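Local coordinates for protein YecR (Salmonella typhimurium, PDB 7BGL) that is of uncertain function but is probably a lipoprotein that associates with other proteins in a large assembly, likely that of the flagellar motor, at residues T17-A22 / L42-R47; Q23-S28 / R35-Q40. One frame throughout, in Å; residues are numbered along the deposited sequence.

Interaction 1 (T17-A22 / L42-R47)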
# COMPACT_ATOMS: atom_id res chain seq x y z
N THR C 17 -73.49 -82.99 -22.37
CA THR C 17 -74.18 -81.76 -22.76
C THR C 17 -75.58 -81.73 -22.16
O THR C 17 -76.52 -81.21 -22.77
CB THR C 17 -74.24 -81.62 -24.28
OG1 THR C 17 -72.99 -82.01 -24.85
CG2 THR C 17 -74.53 -80.18 -24.67
N ILE C 18 -75.73 -82.28 -20.96
CA ILE C 18 -77.03 -82.35 -20.29
C ILE C 18 -76.87 -81.83 -18.87
O ILE C 18 -76.02 -82.32 -18.12
CB ILE C 18 -77.60 -83.78 -20.28
CG1 ILE C 18 -76.48 -84.80 -20.10
CG2 ILE C 18 -78.38 -84.05 -21.55
CD1 ILE C 18 -76.52 -85.93 -21.11
N THR C 19 -77.69 -80.85 -18.49
CA THR C 19 -77.71 -80.33 -17.13
C THR C 19 -79.06 -79.68 -16.88
O THR C 19 -79.77 -79.30 -17.81
CB THR C 19 -76.57 -79.33 -16.88
OG1 THR C 19 -75.40 -79.75 -17.59
CG2 THR C 19 -76.26 -79.25 -15.39
N ARG C 20 -79.39 -79.54 -15.60
CA ARG C 20 -80.70 -79.03 -15.19
C ARG C 20 -80.59 -78.49 -13.77
O ARG C 20 -79.49 -78.25 -13.26
CB ARG C 20 -81.76 -80.14 -15.29
CG ARG C 20 -82.20 -80.48 -16.70
CD ARG C 20 -82.90 -79.31 -17.37
NE ARG C 20 -82.10 -78.74 -18.44
CZ ARG C 20 -81.98 -79.28 -19.65
NH1 ARG C 20 -82.59 -80.40 -19.97
NH2 ARG C 20 -81.22 -78.67 -20.56
N GLN C 21 -81.74 -78.29 -13.13
CA GLN C 21 -81.83 -77.95 -11.71
C GLN C 21 -81.15 -76.61 -11.41
O GLN C 21 -80.15 -76.53 -10.69
CB GLN C 21 -81.24 -79.07 -10.85
CG GLN C 21 -81.79 -80.45 -11.18
CD GLN C 21 -80.82 -81.29 -11.99
OE1 GLN C 21 -79.60 -81.14 -11.85
NE2 GLN C 21 -81.35 -82.17 -12.83
N ALA C 22 -81.72 -75.56 -11.99
CA ALA C 22 -81.33 -74.19 -11.68
C ALA C 22 -82.18 -73.69 -10.52
O ALA C 22 -83.40 -73.58 -10.64
CB ALA C 22 -81.49 -73.29 -12.90
N LEU C 42 -67.02 -79.68 -15.65
CA LEU C 42 -65.94 -79.22 -16.50
C LEU C 42 -66.32 -79.31 -17.97
O LEU C 42 -66.44 -78.28 -18.65
CB LEU C 42 -64.66 -80.02 -16.23
CG LEU C 42 -63.33 -79.29 -16.37
CD1 LEU C 42 -62.17 -80.22 -16.09
CD2 LEU C 42 -63.20 -78.66 -17.76
N PHE C 43 -66.51 -80.52 -18.48
CA PHE C 43 -66.90 -80.74 -19.87
C PHE C 43 -68.41 -80.97 -19.98
O PHE C 43 -68.87 -82.00 -20.47
CB PHE C 43 -66.11 -81.90 -20.47
CG PHE C 43 -65.64 -82.90 -19.45
CD1 PHE C 43 -66.54 -83.76 -18.84
CD2 PHE C 43 -64.30 -82.99 -19.11
CE1 PHE C 43 -66.11 -84.68 -17.90
CE2 PHE C 43 -63.87 -83.91 -18.18
CZ PHE C 43 -64.77 -84.75 -17.57
N PHE C 44 -69.18 -79.99 -19.51
CA PHE C 44 -70.63 -80.09 -19.51
C PHE C 44 -71.25 -78.75 -19.85
O PHE C 44 -70.63 -77.69 -19.66
CB PHE C 44 -71.17 -80.57 -18.15
CG PHE C 44 -71.14 -82.06 -17.96
CD1 PHE C 44 -69.94 -82.73 -17.78
CD2 PHE C 44 -72.31 -82.79 -17.97
CE1 PHE C 44 -69.91 -84.10 -17.61
CE2 PHE C 44 -72.29 -84.16 -17.80
CZ PHE C 44 -71.09 -84.82 -17.62
N THR C 45 -72.47 -78.79 -20.38
CA THR C 45 -73.26 -77.60 -20.65
C THR C 45 -74.45 -77.55 -19.69
O THR C 45 -74.62 -78.42 -18.83
CB THR C 45 -73.74 -77.60 -22.11
OG1 THR C 45 -74.76 -78.58 -22.28
CG2 THR C 45 -72.58 -77.91 -23.04
N SER C 46 -75.27 -76.51 -19.82
CA SER C 46 -76.42 -76.37 -18.94
C SER C 46 -77.43 -75.34 -19.45
O SER C 46 -77.08 -74.19 -19.72
CB SER C 46 -75.95 -75.98 -17.53
OG SER C 46 -75.51 -74.64 -17.49
N ARG C 47 -78.69 -75.77 -19.57
CA ARG C 47 -79.80 -74.85 -19.87
C ARG C 47 -81.07 -75.54 -19.36
O ARG C 47 -81.59 -76.44 -20.03
CB ARG C 47 -79.87 -74.53 -21.35
CG ARG C 47 -80.13 -75.73 -22.25
CD ARG C 47 -78.85 -76.47 -22.60
NE ARG C 47 -79.07 -77.49 -23.61
CZ ARG C 47 -78.41 -78.64 -23.67
NH1 ARG C 47 -77.48 -78.95 -22.78
NH2 ARG C 47 -78.70 -79.51 -24.63
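Thr17, Thr19 and Arg20 meet Thr45, Ser46 and Arg47 in a surface contact between two irregular segments flanking the antiparallel sheet: segment 17-22 leads into strand 23-28, whereas the loop segment 42-47 leaves strand 33-41 for helix 52-63. It is loop-on-loop packing, with end-to-end directions 49° apart and 420 Å² buried between the segments. Polar groups at the arginine ends carry much of it. Arg47 CG stands between its own backbone N and carbonyl carbon (chi1 62°), and the chain bends at chi2; its guanidinium presents an edge to the carbonyl of Thr17. NH1 of Arg47 donates almost straight to Thr17 O (168°), but the modelled 2.5 Å is very short and the exact length doubtful. A weak second bond joins Arg47 NH2 to the same Thr17 O at 3.3 Å. The Arg20 guanidinium also comes close to Arg47, though the detail there is doubtful. Nearer the backbones, Thr19 CB sits tightly on Ser46 CB at 3.5 Å, while Ser46 OG lies close to the side-chain amide of Gln40, whose orientation is uncertain. Phe44 turns a ring edge to a backbone oxygen, with CD2 of Phe44 3.7 Å from Ile18 O, in the ring plane.

Interaction 2 (Q23-S28 / R35-Q40)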
# COMPACT_ATOMS: atom_id res chain seq x y z
N GLN C 23 -81.53 -73.37 -9.40
CA GLN C 23 -82.20 -73.00 -8.17
C GLN C 23 -81.98 -71.52 -7.86
O GLN C 23 -81.29 -70.80 -8.58
CB GLN C 23 -81.72 -73.88 -7.01
CG GLN C 23 -81.73 -75.37 -7.31
CD GLN C 23 -80.37 -75.87 -7.78
OE1 GLN C 23 -79.36 -75.19 -7.63
NE2 GLN C 23 -80.35 -77.06 -8.36
N VAL C 24 -82.58 -71.07 -6.76
CA VAL C 24 -82.49 -69.69 -6.31
C VAL C 24 -81.34 -69.56 -5.32
O VAL C 24 -81.00 -70.50 -4.59
CB VAL C 24 -83.82 -69.23 -5.67
CG1 VAL C 24 -83.78 -67.74 -5.38
CG2 VAL C 24 -84.99 -69.57 -6.58
N SER C 25 -80.72 -68.38 -5.30
CA SER C 25 -79.60 -68.12 -4.41
C SER C 25 -79.67 -66.79 -3.67
O SER C 25 -78.93 -66.62 -2.69
CB SER C 25 -78.27 -68.17 -5.19
OG SER C 25 -78.34 -67.36 -6.35
N GLU C 26 -80.51 -65.85 -4.09
CA GLU C 26 -80.57 -64.55 -3.42
C GLU C 26 -81.90 -63.88 -3.73
O GLU C 26 -82.40 -63.99 -4.85
CB GLU C 26 -79.41 -63.65 -3.86
CG GLU C 26 -79.59 -62.19 -3.48
CD GLU C 26 -78.38 -61.35 -3.83
OE1 GLU C 26 -77.34 -61.92 -4.23
OE2 GLU C 26 -78.46 -60.11 -3.70
N ALA C 27 -82.45 -63.18 -2.74
CA ALA C 27 -83.68 -62.41 -2.92
C ALA C 27 -83.58 -61.18 -2.02
O ALA C 27 -83.91 -61.24 -0.83
CB ALA C 27 -84.91 -63.25 -2.61
N SER C 28 -83.13 -60.07 -2.59
CA SER C 28 -82.95 -58.83 -1.84
C SER C 28 -84.06 -57.86 -2.17
O SER C 28 -84.14 -57.38 -3.32
CB SER C 28 -81.58 -58.21 -2.15
OG SER C 28 -81.56 -57.65 -3.45
N ARG C 35 -81.65 -63.51 -7.59
CA ARG C 35 -80.53 -64.17 -8.23
C ARG C 35 -80.67 -65.68 -8.08
O ARG C 35 -80.84 -66.18 -6.96
CB ARG C 35 -79.19 -63.71 -7.62
CG ARG C 35 -78.91 -62.23 -7.79
CD ARG C 35 -77.54 -62.00 -8.40
NE ARG C 35 -77.36 -60.62 -8.84
CZ ARG C 35 -76.95 -59.63 -8.06
NH1 ARG C 35 -76.68 -59.83 -6.78
NH2 ARG C 35 -76.82 -58.41 -8.57
N LEU C 36 -80.60 -66.39 -9.20
CA LEU C 36 -80.63 -67.84 -9.23
C LEU C 36 -79.30 -68.35 -9.74
O LEU C 36 -78.62 -67.68 -10.51
CB LEU C 36 -81.77 -68.36 -10.11
CG LEU C 36 -83.08 -67.57 -10.08
CD1 LEU C 36 -84.08 -68.14 -11.07
CD2 LEU C 36 -83.66 -67.56 -8.68
N THR C 37 -78.92 -69.55 -9.30
CA THR C 37 -77.63 -70.13 -9.67
C THR C 37 -77.81 -71.57 -10.11
O THR C 37 -78.67 -72.29 -9.60
CB THR C 37 -76.63 -70.07 -8.51
OG1 THR C 37 -77.17 -70.77 -7.38
CG2 THR C 37 -76.35 -68.63 -8.11
N TYR C 38 -76.98 -71.98 -11.07
CA TYR C 38 -76.92 -73.37 -11.49
C TYR C 38 -75.47 -73.74 -11.77
O TYR C 38 -74.60 -72.87 -11.91
CB TYR C 38 -77.81 -73.66 -12.71
CG TYR C 38 -77.60 -72.74 -13.90
CD1 TYR C 38 -78.20 -71.49 -13.95
CD2 TYR C 38 -76.83 -73.15 -14.98
CE1 TYR C 38 -78.02 -70.66 -15.04
CE2 TYR C 38 -76.65 -72.32 -16.07
CZ TYR C 38 -77.25 -71.08 -16.10
OH TYR C 38 -77.06 -70.25 -17.18
N ASN C 39 -75.21 -75.04 -11.83
CA ASN C 39 -73.86 -75.57 -11.90
C ASN C 39 -73.58 -76.20 -13.26
O ASN C 39 -74.49 -76.70 -13.93
CB ASN C 39 -73.62 -76.61 -10.80
CG ASN C 39 -73.88 -76.06 -9.41
OD1 ASN C 39 -73.92 -74.85 -9.21
ND2 ASN C 39 -74.07 -76.96 -8.45
N GLN C 40 -72.32 -76.17 -13.66
CA GLN C 40 -71.85 -76.80 -14.88
C GLN C 40 -70.56 -77.56 -14.60
O GLN C 40 -69.57 -76.97 -14.16
CB GLN C 40 -71.62 -75.76 -15.98
CG GLN C 40 -72.78 -75.58 -16.94
CD GLN C 40 -72.32 -75.11 -18.31
OE1 GLN C 40 -71.14 -75.20 -18.65
NE2 GLN C 40 -73.26 -74.60 -19.10
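Glu26 CG is anti to its backbone N (chi1 166°), whereas Arg35 CG is anti to its carbonyl carbon (chi1 -62°); from these starting points the two chains run side by side. They share one face of the antiparallel hairpin formed by strands 23-28 and 33-41, interrupted by a classic beta bulge. The evidence for the bulge is the shared acceptor: Arg35 O takes Ser25 N at 2.8 Å and Glu26 N at 2.9 Å, both donors in the carbonyl plane, so two residues of one strand face a single residue of the other. Arg35 N returns a bond to Glu26 O, also 2.9 Å. Before the bulge, Gln23 and Thr37 form a hydrogen-bonded pair, with Thr37 N to Gln23 O at 2.8 Å. The intervening non-hydrogen-bonded pair, Val24 and Leu36, brings the CA atoms to 3.9 Å while the side chains diverge. Arg35 also bonds through NH2 to the backbone of another protein's chain, so the Arg35 end of this face lies at an interface. The salt bridge itself is long and its hydrogen bond weak: Glu26 OE1 is 3.4 Å from Arg35 NH1, with carboxylate and guanidinium planes turned 84° apart.

Along the chain, interaction 2 is nested inside interaction 1: segments 17-22 and 42-47 are the outward continuations of the hairpin strands paired through 23-28 and 35-40. Their centres lie about 15 Å apart, yet they touch, since Thr19 CG2 packs on Asn39 O at 3.4 Å and Ser46 lies near the Gln40 side chain. Beyond the hairpin, paired strands are followed by two irregular segments that pack on each other. Strand 23-28 is outermost within the chain, while 33-41 pairs onward with 87-97. Interaction 2 reaches another protein's chain, whereas no other chain of the assembly touches the segments of interaction 1.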